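Local coordinates for cellobiose 2-epimerase (Caldibacillus thermoamylovorans, PDB 5ZHB), which catalyses the reversible epimerisation of cellobiose at C2 of its reducing-end glucose, giving a glucosyl-mannose disaccharide, at residues I50-R54 and Y112-G117; Y141-E145 and Y193-Y197. One frame throughout, in Å; residues are numbered along the deposited sequence.

From the N terminus, the chain enters helix 49-66, goes out along helix 69-86 and comes back into helix 111-128, where contact 1 closes a loop of 57 residues by setting I50-R54 beside Y112-G117. Helix 131-145 follows directly. After the strands at 149-150 and 155-160, helix 183-199 comes in, and contact 2 closes the second loop between Y141-E145 and Y193-Y197. The loops follow in series, neither nesting nor crossing. Contact 1 ties two inner helices of the (α/α)6 barrel; contact 2 ties an outer helix to the next inner one. The contacts, about 12 Å apart between centres, touch where I144 packs on Q114 and A115.

Contact 1. Residues I50-R54 and Y112-G117; sequences IATCR and YAQAFG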
loop_
_atom_site.group_PDB
_atom_site.type_symbol
_atom_site.label_atom_id
_atom_site.label_comp_id
_atom_site.label_asym_id
_atom_site.label_seq_id
_atom_site.Cartn_x
_atom_site.Cartn_y
_atom_site.Cartn_z
ATOM N N ILE A 50 -8.584 5.646 4.080
ATOM C CA ILE A 50 -7.523 4.714 3.716
ATOM C C ILE A 50 -6.817 4.154 4.958
ATOM O O ILE A 50 -6.556 2.948 5.008
ATOM C CB ILE A 50 -6.556 5.317 2.683
ATOM C CG1 ILE A 50 -7.304 5.510 1.354
ATOM C CG2 ILE A 50 -5.345 4.386 2.504
ATOM C CD1 ILE A 50 -6.531 6.229 0.274
ATOM N N ALA A 51 -6.467 5.006 5.922
ATOM C CA ALA A 51 -5.856 4.514 7.155
ATOM C C ALA A 51 -6.716 3.401 7.765
ATOM O O ALA A 51 -6.191 2.386 8.234
ATOM C CB ALA A 51 -5.603 5.653 8.114
ATOM N N THR A 52 -8.042 3.569 7.753
ATOM C CA THR A 52 -8.930 2.598 8.391
ATOM C C THR A 52 -8.912 1.273 7.623
ATOM O O THR A 52 -8.896 0.197 8.233
ATOM C CB THR A 52 -10.358 3.163 8.519
ATOM O OG1 THR A 52 -10.396 4.349 9.307
ATOM C CG2 THR A 52 -11.293 2.175 9.179
ATOM N N CYS A 53 -8.984 1.340 6.287
ATOM C CA CYS A 53 -8.785 0.165 5.463
ATOM C C CYS A 53 -7.468 -0.528 5.807
ATOM O O CYS A 53 -7.424 -1.748 5.910
ATOM C CB CYS A 53 -8.750 0.489 3.977
ATOM S SG CYS A 53 -10.286 1.204 3.351
ATOM N N ARG A 54 -6.386 0.246 5.933
ATOM C CA ARG A 54 -5.084 -0.370 6.108
ATOM C C ARG A 54 -5.006 -1.067 7.465
ATOM O O ARG A 54 -4.422 -2.147 7.570
ATOM C CB ARG A 54 -3.982 0.674 5.910
ATOM C CG ARG A 54 -3.817 0.996 4.426
ATOM C CD ARG A 54 -2.863 2.169 4.312
ATOM N NE ARG A 54 -2.600 2.385 2.884
ATOM C CZ ARG A 54 -1.732 3.296 2.482
ATOM N NH1 ARG A 54 -1.141 4.097 3.363
ATOM N NH2 ARG A 54 -1.441 3.378 1.201
ATOM N N TYR A 112 -8.648 5.557 -5.405
ATOM C CA TYR A 112 -7.567 4.993 -4.603
ATOM C C TYR A 112 -8.119 4.489 -3.283
ATOM O O TYR A 112 -7.773 3.398 -2.832
ATOM C CB TYR A 112 -6.518 6.080 -4.383
ATOM C CG TYR A 112 -5.299 5.757 -3.534
ATOM C CD1 TYR A 112 -4.600 4.562 -3.675
ATOM C CD2 TYR A 112 -4.783 6.711 -2.677
ATOM C CE1 TYR A 112 -3.463 4.317 -2.929
ATOM C CE2 TYR A 112 -3.648 6.478 -1.926
ATOM C CZ TYR A 112 -2.990 5.270 -2.051
ATOM O OH TYR A 112 -1.860 5.059 -1.312
ATOM N N ALA A 113 -9.000 5.285 -2.668
ATOM C CA ALA A 113 -9.586 4.870 -1.411
ATOM C C ALA A 113 -10.518 3.671 -1.612
ATOM O O ALA A 113 -10.529 2.775 -0.770
ATOM C CB ALA A 113 -10.247 6.074 -0.748
ATOM N N GLN A 114 -11.292 3.645 -2.704
ATOM C CA GLN A 114 -12.225 2.554 -2.953
ATOM C C GLN A 114 -11.442 1.251 -3.142
ATOM O O GLN A 114 -11.837 0.209 -2.636
ATOM C CB GLN A 114 -13.169 2.807 -4.129
ATOM C CG GLN A 114 -13.820 4.187 -4.160
ATOM C CD GLN A 114 -14.351 4.670 -2.824
ATOM O OE1 GLN A 114 -15.096 3.967 -2.137
ATOM N NE2 GLN A 114 -13.968 5.868 -2.433
ATOM N N ALA A 115 -10.309 1.337 -3.838
ATOM C CA ALA A 115 -9.419 0.183 -4.010
ATOM C C ALA A 115 -8.961 -0.387 -2.668
ATOM O O ALA A 115 -9.085 -1.599 -2.420
ATOM C CB ALA A 115 -8.235 0.555 -4.895
ATOM N N PHE A 116 -8.421 0.480 -1.804
ATOM C CA PHE A 116 -8.016 0.063 -0.472
ATOM C C PHE A 116 -9.178 -0.599 0.279
ATOM O O PHE A 116 -8.943 -1.527 1.021
ATOM C CB PHE A 116 -7.331 1.201 0.298
ATOM C CG PHE A 116 -5.815 1.030 0.169
ATOM C CD1 PHE A 116 -5.176 -0.003 0.824
ATOM C CD2 PHE A 116 -5.069 1.827 -0.685
ATOM C CE1 PHE A 116 -3.817 -0.249 0.646
ATOM C CE2 PHE A 116 -3.703 1.585 -0.871
ATOM C CZ PHE A 116 -3.084 0.555 -0.207
ATOM N N GLY A 117 -10.416 -0.147 0.076
ATOM C CA GLY A 117 -11.585 -0.783 0.685
ATOM C C GLY A 117 -11.753 -2.231 0.245
ATOM O O GLY A 117 -11.879 -3.138 1.079
#
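I50 and A113, then C53 and G117 one turn on, pair the backbones of two helical segments whose axes run nearly parallel, 18° apart, and approach to 8.9 Å. A113 and G117 offer little bulk at this spacing: I50 CG1 lies 3.7 Å from A113 CB, and C53 SG sits 3.5 Å from G117 N, whose own hydrogen bond goes to A113 O. I50 uses every branch. Its CD1 presses on Y112 CD2 at 3.5 Å, while CG2, anti to the backbone N, reaches the F116 ring and also lies over one face of the R54 guanidinium, toward its rim. R54, extended from CG to NE, passes over one face of F116 in a cation-pi contact, CZ 4.5 Å from the F116 ring centroid. The guanidinium plane stands 81° from that ring and so does not stack flat on it. R54 NH2 comes within 3.1 Å of Y112 OH, at an angle too poor for a hydrogen bond. H188 meets the rings of Y112 and F116, Y375 meets F116 edge-to-face, and L82 touches C53, so the seam between these two inner helices of the (α/α)6 barrel is flanked by a third, 183-199, and by helices 69-86 and 375-387.

Contact 2. Residues Y141-E145 and Y193-Y197; sequences YKLIE and YTNLY
Y141 and Y193 form the aromatic part of this contact, a T-shaped pair in which the edge of Y141 points into the face of Y193. The ring planes are 77° apart and the centroids of the Y141 and Y193 rings 5.1 Å, with Y141 CD1 only 3.4 Å from Y193 CZ. Long side chains bridge helices whose segment axes stay 13.1 Å apart and run 134° to each other. Apolar contacts flank the pair: L196 CD2 makes an off-centre CH-pi contact with the Y141 ring, 3.8 Å from Y141 CG, and I144 CG2 packs against the end of the Y193 ring, 4.3 Å from Y193 CZ. The polar link is a short hydrogen bond of 2.5 Å from Y193 OH to E145 OE2, received on the anti lone pair. A bend in E145 (chi2 -54°) turns its carboxylate back to the incoming phenol, leaving OE2 at the edge of the Y193 ring, in its plane. Y156 OH of strand 155-160 also bonds E145 OE2, whereas R208 makes only a long, weak ion pair with OE1. With a phenylalanine in place of Y193, E145 OE2 would probably lose one of its two tyrosine partners and its carboxylate be freer to turn. Two phenols thus grip one carboxylate oxygen at the C-terminal end of helix 131-145, which would probably stabilise its negative charge, while Y193 joins that polar site to the apolar packing of helix 183-199.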
loop_
_atom_site.group_PDB
_atom_site.type_symbol
_atom_site.label_atom_id
_atom_site.label_comp_id
_atom_site.label_asym_id
_atom_site.label_seq_id
_atom_site.Cartn_x
_atom_site.Cartn_y
_atom_site.Cartn_z
ATOM N N TYR A 141 -15.992 -2.548 -5.921
ATOM C CA TYR A 141 -15.530 -3.024 -7.225
ATOM C C TYR A 141 -16.433 -2.460 -8.328
ATOM O O TYR A 141 -15.967 -1.933 -9.333
ATOM C CB TYR A 141 -15.467 -4.561 -7.189
ATOM C CG TYR A 141 -15.307 -5.257 -8.536
ATOM C CD1 TYR A 141 -14.170 -5.060 -9.316
ATOM C CD2 TYR A 141 -16.305 -6.086 -9.051
ATOM C CE1 TYR A 141 -14.036 -5.653 -10.560
ATOM C CE2 TYR A 141 -16.176 -6.701 -10.291
ATOM C CZ TYR A 141 -15.027 -6.501 -11.036
ATOM O OH TYR A 141 -14.882 -7.069 -12.267
ATOM N N LYS A 142 -17.746 -2.518 -8.103
ATOM C CA LYS A 142 -18.713 -2.073 -9.095
ATOM C C LYS A 142 -18.539 -0.577 -9.369
ATOM O O LYS A 142 -18.545 -0.126 -10.517
ATOM C CB LYS A 142 -20.075 -2.539 -8.563
ATOM C CG LYS A 142 -21.154 -2.786 -9.616
ATOM C CD LYS A 142 -22.143 -1.648 -9.834
ATOM C CE LYS A 142 -22.692 -1.602 -11.238
ATOM N NZ LYS A 142 -23.108 -2.912 -11.764
ATOM N N LEU A 143 -18.352 0.205 -8.296
ATOM C CA LEU A 143 -18.123 1.627 -8.439
ATOM C C LEU A 143 -16.881 1.885 -9.282
ATOM O O LEU A 143 -16.901 2.732 -10.155
ATOM C CB LEU A 143 -18.021 2.269 -7.052
ATOM C CG LEU A 143 -19.348 2.387 -6.297
ATOM C CD1 LEU A 143 -19.156 2.776 -4.852
ATOM C CD2 LEU A 143 -20.229 3.401 -7.013
ATOM N N ILE A 144 -15.790 1.170 -8.977
ATOM C CA ILE A 144 -14.510 1.441 -9.605
ATOM C C ILE A 144 -14.629 1.107 -11.088
ATOM O O ILE A 144 -14.053 1.796 -11.911
ATOM C CB ILE A 144 -13.358 0.657 -8.931
ATOM C CG1 ILE A 144 -13.163 1.057 -7.430
ATOM C CG2 ILE A 144 -12.063 0.851 -9.719
ATOM C CD1 ILE A 144 -12.466 -0.004 -6.587
ATOM N N GLU A 145 -15.360 0.033 -11.391
ATOM C CA GLU A 145 -15.483 -0.460 -12.760
ATOM C C GLU A 145 -16.410 0.411 -13.604
ATOM O O GLU A 145 -16.312 0.380 -14.831
ATOM C CB GLU A 145 -15.992 -1.906 -12.771
ATOM C CG GLU A 145 -14.938 -2.941 -12.380
ATOM C CD GLU A 145 -13.685 -2.838 -13.224
ATOM O OE1 GLU A 145 -13.854 -3.097 -14.426
ATOM O OE2 GLU A 145 -12.576 -2.470 -12.756
ATOM N N TYR A 193 -7.677 -5.887 -6.518
ATOM C CA TYR A 193 -8.350 -6.854 -7.372
ATOM C C TYR A 193 -7.695 -8.225 -7.278
ATOM O O TYR A 193 -8.403 -9.219 -7.376
ATOM C CB TYR A 193 -8.340 -6.404 -8.830
ATOM C CG TYR A 193 -9.351 -5.323 -9.191
ATOM C CD1 TYR A 193 -10.066 -4.631 -8.216
ATOM C CD2 TYR A 193 -9.583 -5.004 -10.522
ATOM C CE1 TYR A 193 -10.991 -3.668 -8.563
ATOM C CE2 TYR A 193 -10.513 -4.044 -10.883
ATOM C CZ TYR A 193 -11.236 -3.388 -9.900
ATOM O OH TYR A 193 -12.129 -2.409 -10.271
ATOM N N THR A 194 -6.360 -8.277 -7.124
ATOM C CA THR A 194 -5.682 -9.539 -6.832
ATOM C C THR A 194 -6.314 -10.235 -5.627
ATOM O O THR A 194 -6.594 -11.444 -5.671
ATOM C CB THR A 194 -4.196 -9.309 -6.595
ATOM O OG1 THR A 194 -3.754 -8.743 -7.821
ATOM C CG2 THR A 194 -3.417 -10.587 -6.336
ATOM N N ASN A 195 -6.561 -9.470 -4.558
ATOM C CA ASN A 195 -7.087 -10.023 -3.315
ATOM C C ASN A 195 -8.549 -10.444 -3.482
ATOM O O ASN A 195 -8.993 -11.442 -2.870
ATOM C CB ASN A 195 -6.835 -9.063 -2.151
ATOM C CG ASN A 195 -6.451 -9.769 -0.877
ATOM O OD1 ASN A 195 -5.615 -10.690 -0.888
ATOM N ND2 ASN A 195 -7.048 -9.367 0.242
ATOM N N LEU A 196 -9.282 -9.696 -4.309
ATOM C CA LEU A 196 -10.687 -9.988 -4.566
ATOM C C LEU A 196 -10.773 -11.331 -5.295
ATOM O O LEU A 196 -11.599 -12.180 -4.953
ATOM C CB LEU A 196 -11.345 -8.850 -5.344
ATOM C CG LEU A 196 -12.838 -9.013 -5.675
ATOM C CD1 LEU A 196 -13.715 -9.273 -4.454
ATOM C CD2 LEU A 196 -13.356 -7.804 -6.414
ATOM N N TYR A 197 -9.876 -11.539 -6.267
ATOM C CA TYR A 197 -9.908 -12.750 -7.079
ATOM C C TYR A 197 -9.561 -13.972 -6.227
ATOM O O TYR A 197 -10.070 -15.062 -6.481
ATOM C CB TYR A 197 -8.988 -12.575 -8.288
ATOM C CG TYR A 197 -9.154 -13.707 -9.286
ATOM C CD1 TYR A 197 -10.166 -13.680 -10.238
ATOM C CD2 TYR A 197 -8.370 -14.854 -9.190
ATOM C CE1 TYR A 197 -10.351 -14.740 -11.113
ATOM C CE2 TYR A 197 -8.517 -15.902 -10.083
ATOM C CZ TYR A 197 -9.519 -15.845 -11.035
ATOM O OH TYR A 197 -9.663 -16.895 -11.883
#